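Local coordinates for Slr0280 protein (Synechocystis sp., PDB 5H3K) that is of unknown function but carries a phosphodiester glycosidase (NAGPA-like) domain, so it may cleave sugar phosphodiester linkages, at residues A[76-82]-A[123-128]; A[49-55]-A[65-71]; A[98-102]-A[113-117]; A[83-88]-A[586-591]. One frame throughout, in Å; residues are numbered along the deposited sequence.

Contact 1 of 4, residues A[76-82]-A[123-128]; sequences TRTGLGD and RYLDVT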
loop_
_atom_site.group_PDB
_atom_site.type_symbol
_atom_site.label_atom_id
_atom_site.label_comp_id
_atom_site.label_asym_id
_atom_site.label_seq_id
_atom_site.Cartn_x
_atom_site.Cartn_y
_atom_site.Cartn_z
ATOM N N THR A 76 6.029 29.808 17.238
ATOM C CA THR A 76 6.393 28.736 16.323
ATOM C C THR A 76 5.760 27.418 16.783
ATOM O O THR A 76 5.993 26.964 17.907
ATOM C CB THR A 76 7.917 28.566 16.237
ATOM O OG1 THR A 76 8.506 29.799 15.814
ATOM C CG2 THR A 76 8.279 27.474 15.243
ATOM N N ARG A 77 4.948 26.812 15.921
ATOM C CA ARG A 77 4.315 25.542 16.255
ATOM C C ARG A 77 5.000 24.433 15.487
ATOM O O ARG A 77 5.494 24.654 14.381
ATOM C CB ARG A 77 2.823 25.559 15.909
ATOM C CG ARG A 77 2.027 26.688 16.556
ATOM C CD ARG A 77 1.959 26.543 18.072
ATOM N NE ARG A 77 1.117 27.578 18.666
ATOM C CZ ARG A 77 -0.198 27.459 18.843
ATOM N NH1 ARG A 77 -0.822 26.343 18.481
ATOM N NH2 ARG A 77 -0.892 28.453 19.385
ATOM N N THR A 78 5.035 23.241 16.076
ATOM C CA THR A 78 5.604 22.082 15.399
ATOM C C THR A 78 4.556 21.002 15.253
ATOM O O THR A 78 3.887 20.628 16.233
ATOM C CB THR A 78 6.802 21.496 16.163
ATOM O OG1 THR A 78 7.776 22.523 16.384
ATOM C CG2 THR A 78 7.439 20.355 15.353
ATOM N N GLY A 79 4.414 20.502 14.028
ATOM C CA GLY A 79 3.459 19.451 13.731
ATOM C C GLY A 79 4.164 18.217 13.190
ATOM O O GLY A 79 5.151 18.337 12.473
ATOM N N LEU A 80 3.664 17.036 13.546
ATOM C CA LEU A 80 4.215 15.774 13.052
ATOM C C LEU A 80 3.092 14.998 12.369
ATOM O O LEU A 80 1.960 15.012 12.846
ATOM C CB LEU A 80 4.736 14.929 14.217
ATOM C CG LEU A 80 5.743 15.573 15.165
ATOM C CD1 LEU A 80 6.258 14.536 16.140
ATOM C CD2 LEU A 80 6.878 16.161 14.383
ATOM N N GLY A 81 3.396 14.322 11.262
ATOM C CA GLY A 81 2.419 13.426 10.650
ATOM C C GLY A 81 1.848 12.469 11.680
ATOM O O GLY A 81 2.605 11.836 12.427
ATOM N N ASP A 82 0.520 12.379 11.750
ATOM C CA ASP A 82 -0.117 11.659 12.852
ATOM C C ASP A 82 0.291 10.194 12.958
ATOM O O ASP A 82 0.638 9.708 14.044
ATOM C CB ASP A 82 -1.660 11.851 12.850
ATOM C CG ASP A 82 -2.377 11.201 11.661
ATOM O OD1 ASP A 82 -1.781 10.916 10.588
ATOM O OD2 ASP A 82 -3.602 10.989 11.813
ATOM N N ARG A 123 -1.406 14.473 7.548
ATOM C CA ARG A 123 -2.208 15.118 8.593
ATOM C C ARG A 123 -1.284 15.420 9.774
ATOM O O ARG A 123 -0.869 14.511 10.500
ATOM C CB ARG A 123 -3.324 14.173 9.035
ATOM C CG ARG A 123 -4.207 14.696 10.166
ATOM C CD ARG A 123 -5.193 13.625 10.592
ATOM N NE ARG A 123 -6.198 14.090 11.552
ATOM C CZ ARG A 123 -6.405 13.543 12.749
ATOM N NH1 ARG A 123 -5.673 12.509 13.149
ATOM N NH2 ARG A 123 -7.353 14.021 13.548
ATOM N N TYR A 124 -0.972 16.694 9.983
ATOM C CA TYR A 124 0.008 17.087 11.007
ATOM C C TYR A 124 -0.642 17.373 12.360
ATOM O O TYR A 124 -1.629 18.112 12.436
ATOM C CB TYR A 124 0.805 18.309 10.535
ATOM C CG TYR A 124 1.651 18.022 9.316
ATOM C CD1 TYR A 124 2.966 17.595 9.443
ATOM C CD2 TYR A 124 1.125 18.149 8.033
ATOM C CE1 TYR A 124 3.736 17.316 8.325
ATOM C CE2 TYR A 124 1.885 17.871 6.918
ATOM C CZ TYR A 124 3.190 17.461 7.066
ATOM O OH TYR A 124 3.943 17.183 5.941
ATOM N N LEU A 125 -0.104 16.765 13.417
ATOM C CA LEU A 125 -0.574 17.027 14.779
ATOM C C LEU A 125 0.329 18.058 15.450
ATOM O O LEU A 125 1.547 17.907 15.464
ATOM C CB LEU A 125 -0.610 15.735 15.619
ATOM C CG LEU A 125 -1.438 14.533 15.136
ATOM C CD1 LEU A 125 -1.414 13.389 16.163
ATOM C CD2 LEU A 125 -2.883 14.910 14.803
ATOM N N ASP A 126 -0.267 19.113 15.998
ATOM C CA ASP A 126 0.497 20.166 16.676
ATOM C C ASP A 126 0.940 19.645 18.042
ATOM O O ASP A 126 0.134 19.554 18.979
ATOM C CB ASP A 126 -0.370 21.430 16.808
ATOM C CG ASP A 126 0.386 22.618 17.402
ATOM O OD1 ASP A 126 1.317 22.416 18.208
ATOM O OD2 ASP A 126 0.032 23.771 17.069
ATOM N N VAL A 127 2.219 19.288 18.149
ATOM C CA VAL A 127 2.743 18.671 19.370
ATOM C C VAL A 127 3.489 19.672 20.256
ATOM O O VAL A 127 4.149 19.281 21.222
ATOM C CB VAL A 127 3.681 17.475 19.051
ATOM C CG1 VAL A 127 2.917 16.385 18.293
ATOM C CG2 VAL A 127 4.895 17.944 18.260
ATOM N N THR A 128 3.365 20.959 19.927
ATOM C CA THR A 128 4.104 22.020 20.623
ATOM C C THR A 128 3.864 22.024 22.133
ATOM O O THR A 128 4.814 22.043 22.917
ATOM C CB THR A 128 3.762 23.416 20.058
ATOM O OG1 THR A 128 3.775 23.371 18.629
ATOM C CG2 THR A 128 4.775 24.449 20.528
HETATM O O HOH W 1 -0.257 11.920 8.334
#
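The Leu80 side chain packs on Val127, with Leu80 CG 4.0 Å from Val127 CG2. The two segments are antiparallel neighbours in a curled mixed sheet of the N-terminal part of the chain, and strand 76-81 runs straight into helix 82-89. Leu80 and Leu125 form a hydrogen-bonded pair: Leu80 N to Leu125 O is 3.0 Å and Leu125 N to Leu80 O is 2.8 Å. Gly79 with Asp126 and Gly81 with Tyr124 are non-hydrogen-bonded pairs. Gly79 suits its place, because a CB there would sit tightly against Tyr124 CB. Val127 N continues the ladder to Thr78 O at 2.9 Å. The strand ends at Asp126 in an Asx turn, with Asp126 OD1 accepting from Thr128 N at 3.0 Å. The turn places Thr128 OG1 to accept from Thr78 N at 2.8 Å. A salt bridge closes this end, Arg77 NH1 to Asp126 OD2 at 3.1 Å. At the other end Gly81 is the helix N-cap. Asp82 N, in the first turn, bonds to Arg123 O at 2.8 Å. Arg123 also bonds to Gln102 and Pro99, tying in a further strand. In a second salt bridge Arg123 NH1 lies 2.9 Å from Asp82 OD2.

Contact 2 of 4, residues A[49-55]-A[65-71]; sequences FIQQGNQ and VAWGQWQ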
loop_
_atom_site.group_PDB
_atom_site.type_symbol
_atom_site.label_atom_id
_atom_site.label_comp_id
_atom_site.label_asym_id
_atom_site.label_seq_id
_atom_site.Cartn_x
_atom_site.Cartn_y
_atom_site.Cartn_z
ATOM N N PHE A 49 4.242 26.034 5.460
ATOM C CA PHE A 49 5.252 25.816 6.482
ATOM C C PHE A 49 6.419 26.777 6.329
ATOM O O PHE A 49 6.797 27.120 5.211
ATOM C CB PHE A 49 5.781 24.390 6.366
ATOM C CG PHE A 49 4.790 23.336 6.760
ATOM C CD1 PHE A 49 3.985 23.502 7.878
ATOM C CD2 PHE A 49 4.671 22.170 6.016
ATOM C CE1 PHE A 49 3.074 22.521 8.258
ATOM C CE2 PHE A 49 3.761 21.180 6.381
ATOM C CZ PHE A 49 2.962 21.357 7.503
ATOM N N ILE A 50 6.995 27.196 7.453
ATOM C CA ILE A 50 8.232 27.974 7.430
ATOM C C ILE A 50 9.416 27.039 7.222
ATOM O O ILE A 50 10.346 27.359 6.482
ATOM C CB ILE A 50 8.424 28.787 8.719
ATOM C CG1 ILE A 50 7.213 29.692 8.940
ATOM C CG2 ILE A 50 9.697 29.626 8.632
ATOM C CD1 ILE A 50 6.884 29.949 10.384
ATOM N N GLN A 51 9.375 25.887 7.890
ATOM C CA GLN A 51 10.318 24.805 7.638
ATOM C C GLN A 51 9.567 23.483 7.608
ATOM O O GLN A 51 8.497 23.360 8.196
ATOM C CB GLN A 51 11.383 24.740 8.729
ATOM C CG GLN A 51 12.414 25.845 8.672
ATOM C CD GLN A 51 13.562 25.589 9.613
ATOM O OE1 GLN A 51 14.370 24.687 9.392
ATOM N NE2 GLN A 51 13.637 26.373 10.680
ATOM N N GLN A 52 10.142 22.487 6.947
ATOM C CA GLN A 52 9.501 21.178 6.864
ATOM C C GLN A 52 10.499 20.114 6.444
ATOM O O GLN A 52 11.533 20.424 5.838
ATOM C CB GLN A 52 8.345 21.219 5.864
ATOM C CG GLN A 52 8.779 21.574 4.460
ATOM C CD GLN A 52 7.609 21.854 3.555
ATOM O OE1 GLN A 52 7.387 22.993 3.141
ATOM N NE2 GLN A 52 6.849 20.819 3.236
ATOM N N GLY A 53 10.185 18.861 6.761
ATOM C CA GLY A 53 11.049 17.757 6.387
ATOM C C GLY A 53 10.385 16.400 6.540
ATOM O O GLY A 53 9.224 16.301 6.955
ATOM N N ASN A 54 11.130 15.351 6.208
ATOM C CA ASN A 54 10.595 13.991 6.234
ATOM C C ASN A 54 11.330 13.076 7.220
ATOM O O ASN A 54 11.109 11.865 7.233
ATOM C CB ASN A 54 10.597 13.390 4.820
ATOM C CG ASN A 54 11.999 13.260 4.245
ATOM O OD1 ASN A 54 12.958 13.799 4.795
ATOM N ND2 ASN A 54 12.124 12.544 3.135
ATOM N N GLN A 55 12.194 13.663 8.052
ATOM C CA GLN A 55 12.932 12.910 9.063
ATOM C C GLN A 55 12.875 13.580 10.431
ATOM O O GLN A 55 12.893 14.804 10.538
ATOM C CB GLN A 55 14.405 12.791 8.666
ATOM C CG GLN A 55 14.650 12.287 7.253
ATOM C CD GLN A 55 15.388 10.980 7.240
ATOM O OE1 GLN A 55 16.619 10.946 7.190
ATOM N NE2 GLN A 55 14.643 9.885 7.305
ATOM N N VAL A 65 9.590 10.411 9.467
ATOM C CA VAL A 65 8.390 11.041 10.002
ATOM C C VAL A 65 8.246 12.432 9.390
ATOM O O VAL A 65 9.172 13.247 9.477
ATOM C CB VAL A 65 8.436 11.186 11.543
ATOM C CG1 VAL A 65 7.215 11.967 12.038
ATOM C CG2 VAL A 65 8.512 9.829 12.223
ATOM N N ALA A 66 7.098 12.709 8.773
ATOM C CA ALA A 66 6.866 14.035 8.209
ATOM C C ALA A 66 6.682 15.056 9.332
ATOM O O ALA A 66 5.988 14.794 10.319
ATOM C CB ALA A 66 5.641 14.021 7.295
ATOM N N TRP A 67 7.303 16.221 9.185
ATOM C CA TRP A 67 7.110 17.301 10.144
ATOM C C TRP A 67 7.033 18.639 9.426
ATOM O O TRP A 67 7.503 18.788 8.289
ATOM C CB TRP A 67 8.235 17.320 11.191
ATOM C CG TRP A 67 9.558 17.578 10.583
ATOM C CD1 TRP A 67 10.428 16.652 10.094
ATOM C CD2 TRP A 67 10.172 18.859 10.378
ATOM N NE1 TRP A 67 11.546 17.276 9.594
ATOM C CE2 TRP A 67 11.415 18.629 9.759
ATOM C CE3 TRP A 67 9.792 20.174 10.662
ATOM C CZ2 TRP A 67 12.281 19.671 9.413
ATOM C CZ3 TRP A 67 10.655 21.205 10.321
ATOM C CH2 TRP A 67 11.881 20.946 9.698
ATOM N N GLY A 68 6.410 19.602 10.090
ATOM C CA GLY A 68 6.367 20.965 9.594
ATOM C C GLY A 68 6.260 21.939 10.752
ATOM O O GLY A 68 5.723 21.602 11.811
ATOM N N GLN A 69 6.789 23.144 10.557
ATOM C CA GLN A 69 6.695 24.191 11.561
ATOM C C GLN A 69 6.069 25.428 10.947
ATOM O O GLN A 69 6.341 25.762 9.791
ATOM C CB GLN A 69 8.075 24.516 12.150
ATOM C CG GLN A 69 8.569 23.485 13.147
ATOM C CD GLN A 69 9.950 23.805 13.699
ATOM O OE1 GLN A 69 10.791 24.388 13.010
ATOM N NE2 GLN A 69 10.187 23.425 14.951
ATOM N N TRP A 70 5.216 26.094 11.720
ATOM C CA TRP A 70 4.535 27.285 11.235
ATOM C C TRP A 70 4.325 28.310 12.344
ATOM O O TRP A 70 4.574 28.032 13.519
ATOM C CB TRP A 70 3.191 26.920 10.592
ATOM C CG TRP A 70 2.194 26.341 11.551
ATOM C CD1 TRP A 70 1.218 27.014 12.225
ATOM C CD2 TRP A 70 2.075 24.967 11.938
ATOM N NE1 TRP A 70 0.492 26.143 13.004
ATOM C CE2 TRP A 70 1.005 24.881 12.853
ATOM C CE3 TRP A 70 2.779 23.803 11.612
ATOM C CZ2 TRP A 70 0.612 23.672 13.436
ATOM C CZ3 TRP A 70 2.387 22.601 12.193
ATOM C CH2 TRP A 70 1.316 22.547 13.093
ATOM N N GLN A 71 3.858 29.493 11.951
ATOM C CA GLN A 71 3.585 30.587 12.877
ATOM C C GLN A 71 2.110 30.648 13.244
ATOM O O GLN A 71 1.244 30.690 12.369
ATOM C CB GLN A 71 3.978 31.916 12.233
ATOM C CG GLN A 71 5.381 32.386 12.535
ATOM C CD GLN A 71 5.401 33.844 12.953
ATOM O OE1 GLN A 71 5.300 34.156 14.140
ATOM N NE2 GLN A 71 5.502 34.748 11.976
#
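A classic beta bulge marks this antiparallel pairing of the N-terminal edge strand with strand 61-72. Ile50 and Gln51 both face Gln69. Ile50 N donates to Gln69 O at 2.8 Å, and Gln69 N donates to Gln51 O at 2.9 Å. The next hydrogen-bonded pair is regular: Gly53 N to Trp67 O is 3.1 Å and Trp67 N to Gly53 O is 2.9 Å. Gly53 lies under the face of the Trp67 indole, and a CB on it would clash with Trp67 NE1. That nitrogen bonds to the carbonyl of Asn142. On the other face of the sheet the Phe49 ring covers Gly68, whose CA is 3.8 Å from the ring centroid in a CH-pi contact. A side chain on Gly68 would strike this ring. Phe49 CE1 also touches Trp70 CE3 at 3.6 Å. The chain turns a corner at Asn54, and strand 55-58 then pairs with the same long partner. Glycines beneath aromatic rings and a bulge in the edge strand give the arrangement its character: a bulged antiparallel pair in a curled beta sheet.

Contact 3 of 4, residues A[98-102]-A[113-117]; sequences SPNQQ and TLNAR
This contact is the open end of a beta hairpin, strand 101-105 with strand 112-119, where a type I turn from Ser98 to Gln101 leads into the first strand. Pro99 (phi/psi -56/-23) and Asn100 (-84/1) hold the central turn positions, and Gln101 N donates to Ser98 O at 3.0 Å. From Gln101 the backbone is extended. In the antiparallel register Gln101 and Asn115 form a non-hydrogen-bonded pair, and Gln102 and Leu114 a hydrogen-bonded one, each with CA atoms 5.0 Å apart. Gln102 N donates to Leu114 O and Leu114 N to Gln102 O, both at 2.8 Å. The ladder reaches back into the turn, where Asn100 O accepts from Ala116 N at 2.8 Å. The far edge of strand 112-119 is satisfied too, as Asn115 and Arg117 make backbone bonds to Asp126 and Tyr124. Gln102 (chi1 t, chi2 p) turns its amide away from the partner strand: OE1 accepts from Arg123 and NE2 donates to the Leu94 carbonyl. Pro99 O also accepts from Arg123, so one guanidinium holds both turn and strand. Ala116 CB lies 3.4 Å from Pro99 O. Asn100 chi1 is p, and its OD1 accepts a very short bond, 2.3 Å, from Ser98 OG.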
loop_
_atom_site.group_PDB
_atom_site.type_symbol
_atom_site.label_atom_id
_atom_site.label_comp_id
_atom_site.label_asym_id
_atom_site.label_seq_id
_atom_site.Cartn_x
_atom_site.Cartn_y
_atom_site.Cartn_z
ATOM N N SER A 98 -14.088 15.631 14.953
ATOM C CA SER A 98 -13.705 16.413 13.789
ATOM C C SER A 98 -12.270 16.073 13.349
ATOM O O SER A 98 -11.391 15.881 14.197
ATOM C CB SER A 98 -13.811 17.897 14.139
ATOM O OG SER A 98 -13.098 18.675 13.196
ATOM N N PRO A 99 -12.020 15.988 12.024
ATOM C CA PRO A 99 -10.651 15.728 11.547
ATOM C C PRO A 99 -9.617 16.736 12.047
ATOM O O PRO A 99 -8.436 16.408 12.084
ATOM C CB PRO A 99 -10.778 15.826 10.021
ATOM C CG PRO A 99 -12.191 15.423 9.739
ATOM C CD PRO A 99 -13.006 15.931 10.927
ATOM N N ASN A 100 -10.038 17.942 12.422
ATOM C CA ASN A 100 -9.072 18.942 12.867
ATOM C C ASN A 100 -8.673 18.818 14.347
ATOM O O ASN A 100 -7.865 19.608 14.830
ATOM C CB ASN A 100 -9.550 20.365 12.532
ATOM C CG ASN A 100 -10.743 20.797 13.367
ATOM O OD1 ASN A 100 -11.357 19.991 14.063
ATOM N ND2 ASN A 100 -11.082 22.079 13.293
ATOM N N GLN A 101 -9.229 17.823 15.041
ATOM C CA GLN A 101 -8.952 17.564 16.459
ATOM C C GLN A 101 -8.459 16.137 16.648
ATOM O O GLN A 101 -8.997 15.209 16.046
ATOM C CB GLN A 101 -10.231 17.714 17.282
ATOM C CG GLN A 101 -10.874 19.078 17.202
ATOM C CD GLN A 101 -10.005 20.152 17.818
ATOM O OE1 GLN A 101 -9.135 20.725 17.153
ATOM N NE2 GLN A 101 -10.224 20.426 19.104
ATOM N N GLN A 102 -7.450 15.948 17.493
ATOM C CA GLN A 102 -6.943 14.604 17.747
ATOM C C GLN A 102 -6.621 14.421 19.218
ATOM O O GLN A 102 -5.577 14.870 19.672
ATOM C CB GLN A 102 -5.679 14.342 16.921
ATOM C CG GLN A 102 -5.180 12.910 17.063
ATOM C CD GLN A 102 -6.278 11.904 16.786
ATOM O OE1 GLN A 102 -6.789 11.827 15.673
ATOM N NE2 GLN A 102 -6.650 11.126 17.798
ATOM N N THR A 113 -6.026 17.121 23.702
ATOM C CA THR A 113 -6.579 17.222 22.365
ATOM C C THR A 113 -5.669 18.074 21.504
ATOM O O THR A 113 -5.520 19.272 21.744
ATOM C CB THR A 113 -7.986 17.810 22.398
ATOM O OG1 THR A 113 -8.875 16.842 22.967
ATOM C CG2 THR A 113 -8.450 18.167 20.987
ATOM N N LEU A 114 -5.038 17.456 20.510
ATOM C CA LEU A 114 -4.092 18.181 19.676
ATOM C C LEU A 114 -4.822 18.763 18.482
ATOM O O LEU A 114 -5.781 18.168 17.989
ATOM C CB LEU A 114 -2.971 17.258 19.190
ATOM C CG LEU A 114 -2.275 16.377 20.226
ATOM C CD1 LEU A 114 -1.066 15.721 19.588
ATOM C CD2 LEU A 114 -1.853 17.197 21.430
ATOM N N ASN A 115 -4.390 19.932 18.024
ATOM C CA ASN A 115 -4.891 20.442 16.761
ATOM C C ASN A 115 -4.291 19.633 15.627
ATOM O O ASN A 115 -3.114 19.275 15.675
ATOM C CB ASN A 115 -4.518 21.906 16.581
ATOM C CG ASN A 115 -5.244 22.809 17.549
ATOM O OD1 ASN A 115 -6.342 22.484 18.021
ATOM N ND2 ASN A 115 -4.639 23.954 17.853
ATOM N N ALA A 116 -5.099 19.343 14.611
ATOM C CA ALA A 116 -4.619 18.641 13.422
ATOM C C ALA A 116 -4.846 19.502 12.193
ATOM O O ALA A 116 -5.897 20.131 12.063
ATOM C CB ALA A 116 -5.326 17.277 13.266
ATOM N N ARG A 117 -3.866 19.541 11.293
ATOM C CA ARG A 117 -4.057 20.231 10.029
ATOM C C ARG A 117 -3.548 19.388 8.872
ATOM O O ARG A 117 -2.500 18.746 8.967
ATOM C CB ARG A 117 -3.367 21.592 10.032
ATOM C CG ARG A 117 -1.860 21.530 10.161
ATOM C CD ARG A 117 -1.267 22.935 10.186
ATOM N NE ARG A 117 -1.086 23.495 8.847
ATOM C CZ ARG A 117 -0.626 24.721 8.608
ATOM N NH1 ARG A 117 -0.316 25.523 9.620
ATOM N NH2 ARG A 117 -0.486 25.147 7.359
#

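Contact 4 of 4, residues A[83-88]-A[586-591]; sequences TGAMQF and LGGQLL
Helix 83-88 meets segment 586-591, a tight turn (586-589) and the short strand that follows, almost 500 residues later in the chain. Gly587 (phi/psi 56/35) and Gly588 (72/24) make the bend with positive phi. Leu586 and Gln589 close it, with Leu586 N to Gln589 O at 2.8 Å and Gln589 N to Leu586 O at 3.2 Å. Thr83, chi1 p, donates from OG1 to Leu586 O at 2.7 Å. Water 2 joins the same OG1 to Gly587 O, at 2.8 Å from each. One turn on, Gln87 extends with chi1 m and chi2 t, so that its NE2 reaches Leu590 O at 2.7 Å. Gln589 folds back with chi1 m and chi2 m, and its CG lies 3.3 Å from Thr83 OG1. Its OE1 lies at the edge of the Phe88 ring, 3.5 Å from CE2. That amide also bonds to Pro64 and Arg330. Thr83 CG2 touches Leu591 CD2 at 3.9 Å, beside Trp281. The arrangement is a helix docked on a type I' beta hairpin, with glycines at both central positions.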
loop_
_atom_site.group_PDB
_atom_site.type_symbol
_atom_site.label_atom_id
_atom_site.label_comp_id
_atom_site.label_asym_id
_atom_site.label_seq_id
_atom_site.Cartn_x
_atom_site.Cartn_y
_atom_site.Cartn_z
ATOM N N THR A 83 0.282 9.496 11.826
ATOM C CA THR A 83 0.622 8.082 11.835
ATOM C C THR A 83 2.104 7.915 12.152
ATOM O O THR A 83 2.525 6.888 12.701
ATOM C CB THR A 83 0.238 7.399 10.505
ATOM O OG1 THR A 83 0.788 8.138 9.408
ATOM C CG2 THR A 83 -1.270 7.358 10.347
ATOM N N GLY A 84 2.890 8.938 11.832
ATOM C CA GLY A 84 4.310 8.937 12.151
ATOM C C GLY A 84 4.555 9.174 13.630
ATOM O O GLY A 84 5.383 8.498 14.248
ATOM N N ALA A 85 3.823 10.121 14.214
ATOM C CA ALA A 85 3.953 10.387 15.647
ATOM C C ALA A 85 3.529 9.156 16.439
ATOM O O ALA A 85 4.144 8.809 17.452
ATOM C CB ALA A 85 3.122 11.597 16.051
ATOM N N MET A 86 2.479 8.492 15.961
ATOM C CA MET A 86 1.965 7.296 16.604
ATOM C C MET A 86 3.025 6.205 16.628
ATOM O O MET A 86 3.265 5.575 17.666
ATOM C CB MET A 86 0.717 6.803 15.869
ATOM C CG MET A 86 0.054 5.601 16.531
ATOM S SD MET A 86 -1.409 5.030 15.640
ATOM C CE MET A 86 -0.655 4.422 14.118
ATOM N N GLN A 87 3.692 6.008 15.496
ATOM C CA GLN A 87 4.583 4.864 15.349
ATOM C C GLN A 87 5.990 5.077 15.851
ATOM O O GLN A 87 6.656 4.117 16.230
ATOM C CB GLN A 87 4.601 4.385 13.902
ATOM C CG GLN A 87 3.338 3.635 13.570
ATOM C CD GLN A 87 3.319 3.126 12.167
ATOM O OE1 GLN A 87 4.333 2.656 11.639
ATOM N NE2 GLN A 87 2.161 3.215 11.540
ATOM N N PHE A 88 6.444 6.321 15.866
ATOM C CA PHE A 88 7.828 6.594 16.230
ATOM C C PHE A 88 8.000 7.347 17.545
ATOM O O PHE A 88 9.094 7.359 18.111
ATOM C CB PHE A 88 8.541 7.291 15.072
ATOM C CG PHE A 88 8.736 6.397 13.868
ATOM C CD1 PHE A 88 9.851 5.574 13.767
ATOM C CD2 PHE A 88 7.799 6.374 12.845
ATOM C CE1 PHE A 88 10.035 4.757 12.657
ATOM C CE2 PHE A 88 7.970 5.562 11.739
ATOM C CZ PHE A 88 9.092 4.746 11.643
ATOM N N LEU A 586 -0.912 5.122 5.285
ATOM C CA LEU A 586 -1.681 6.341 5.486
ATOM C C LEU A 586 -0.731 7.408 5.996
ATOM O O LEU A 586 -0.028 7.197 6.991
ATOM C CB LEU A 586 -2.825 6.103 6.488
ATOM C CG LEU A 586 -3.686 7.333 6.822
ATOM C CD1 LEU A 586 -4.504 7.759 5.606
ATOM C CD2 LEU A 586 -4.593 7.075 8.040
ATOM N N GLY A 587 -0.698 8.551 5.313
ATOM C CA GLY A 587 0.279 9.581 5.634
ATOM C C GLY A 587 1.705 9.054 5.567
ATOM O O GLY A 587 2.559 9.444 6.366
ATOM N N GLY A 588 1.959 8.141 4.634
ATOM C CA GLY A 588 3.298 7.599 4.452
ATOM C C GLY A 588 3.801 6.651 5.537
ATOM O O GLY A 588 5.018 6.509 5.710
ATOM N N GLN A 589 2.883 6.005 6.257
ATOM C CA GLN A 589 3.239 4.993 7.253
ATOM C C GLN A 589 2.348 3.787 7.069
ATOM O O GLN A 589 1.172 3.936 6.772
ATOM C CB GLN A 589 3.069 5.511 8.687
ATOM C CG GLN A 589 3.802 6.821 8.983
ATOM C CD GLN A 589 5.315 6.685 8.966
ATOM O OE1 GLN A 589 5.862 5.576 8.973
ATOM N NE2 GLN A 589 6.003 7.822 8.955
ATOM N N LEU A 590 2.892 2.587 7.267
ATOM C CA LEU A 590 2.061 1.379 7.210
ATOM C C LEU A 590 1.151 1.269 8.419
ATOM O O LEU A 590 1.593 1.463 9.560
ATOM C CB LEU A 590 2.921 0.112 7.135
ATOM C CG LEU A 590 3.706 -0.189 5.865
ATOM C CD1 LEU A 590 4.295 -1.622 5.946
ATOM C CD2 LEU A 590 2.838 -0.008 4.628
ATOM N N LEU A 591 -0.111 0.936 8.178
ATOM C CA LEU A 591 -1.098 0.825 9.252
ATOM C C LEU A 591 -1.254 -0.600 9.752
ATOM O O LEU A 591 -1.582 -0.824 10.915
ATOM C CB LEU A 591 -2.473 1.296 8.760
ATOM C CG LEU A 591 -2.664 2.765 8.376
ATOM C CD1 LEU A 591 -4.134 3.025 8.072
ATOM C CD2 LEU A 591 -2.181 3.651 9.513
HETATM O O HOH W 2 2.130 10.572 8.874
HETATM O O HOH W 3 5.604 2.889 8.519
#

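Contacts 1, 2 and 3 are antiparallel pairings in one curled sheet, and contact 4 joins that region to the distant phosphodiester glycosidase domain. Contact 1 is the most buried. Contacts 2, 3 and 4 are partly buried; contact 4 has no exposed residue among those that touch. Strands 61-72 and 75-81 are neighbours, linking contacts 2 and 1 through Arg77 N to Trp70 O (2.7 Å). Strands 112-119 and 122-126 link contacts 3 and 1 through Tyr124 N to Arg117 O (2.8 Å). Salt bridges mark contact 1, glycines under rings contact 2, and a turn contact 3. Contact 4 has no backbone ladder between its segments; side chains bond to carbonyls, and waters bridge. Its Phe88 also packs on Val65 of contact 2.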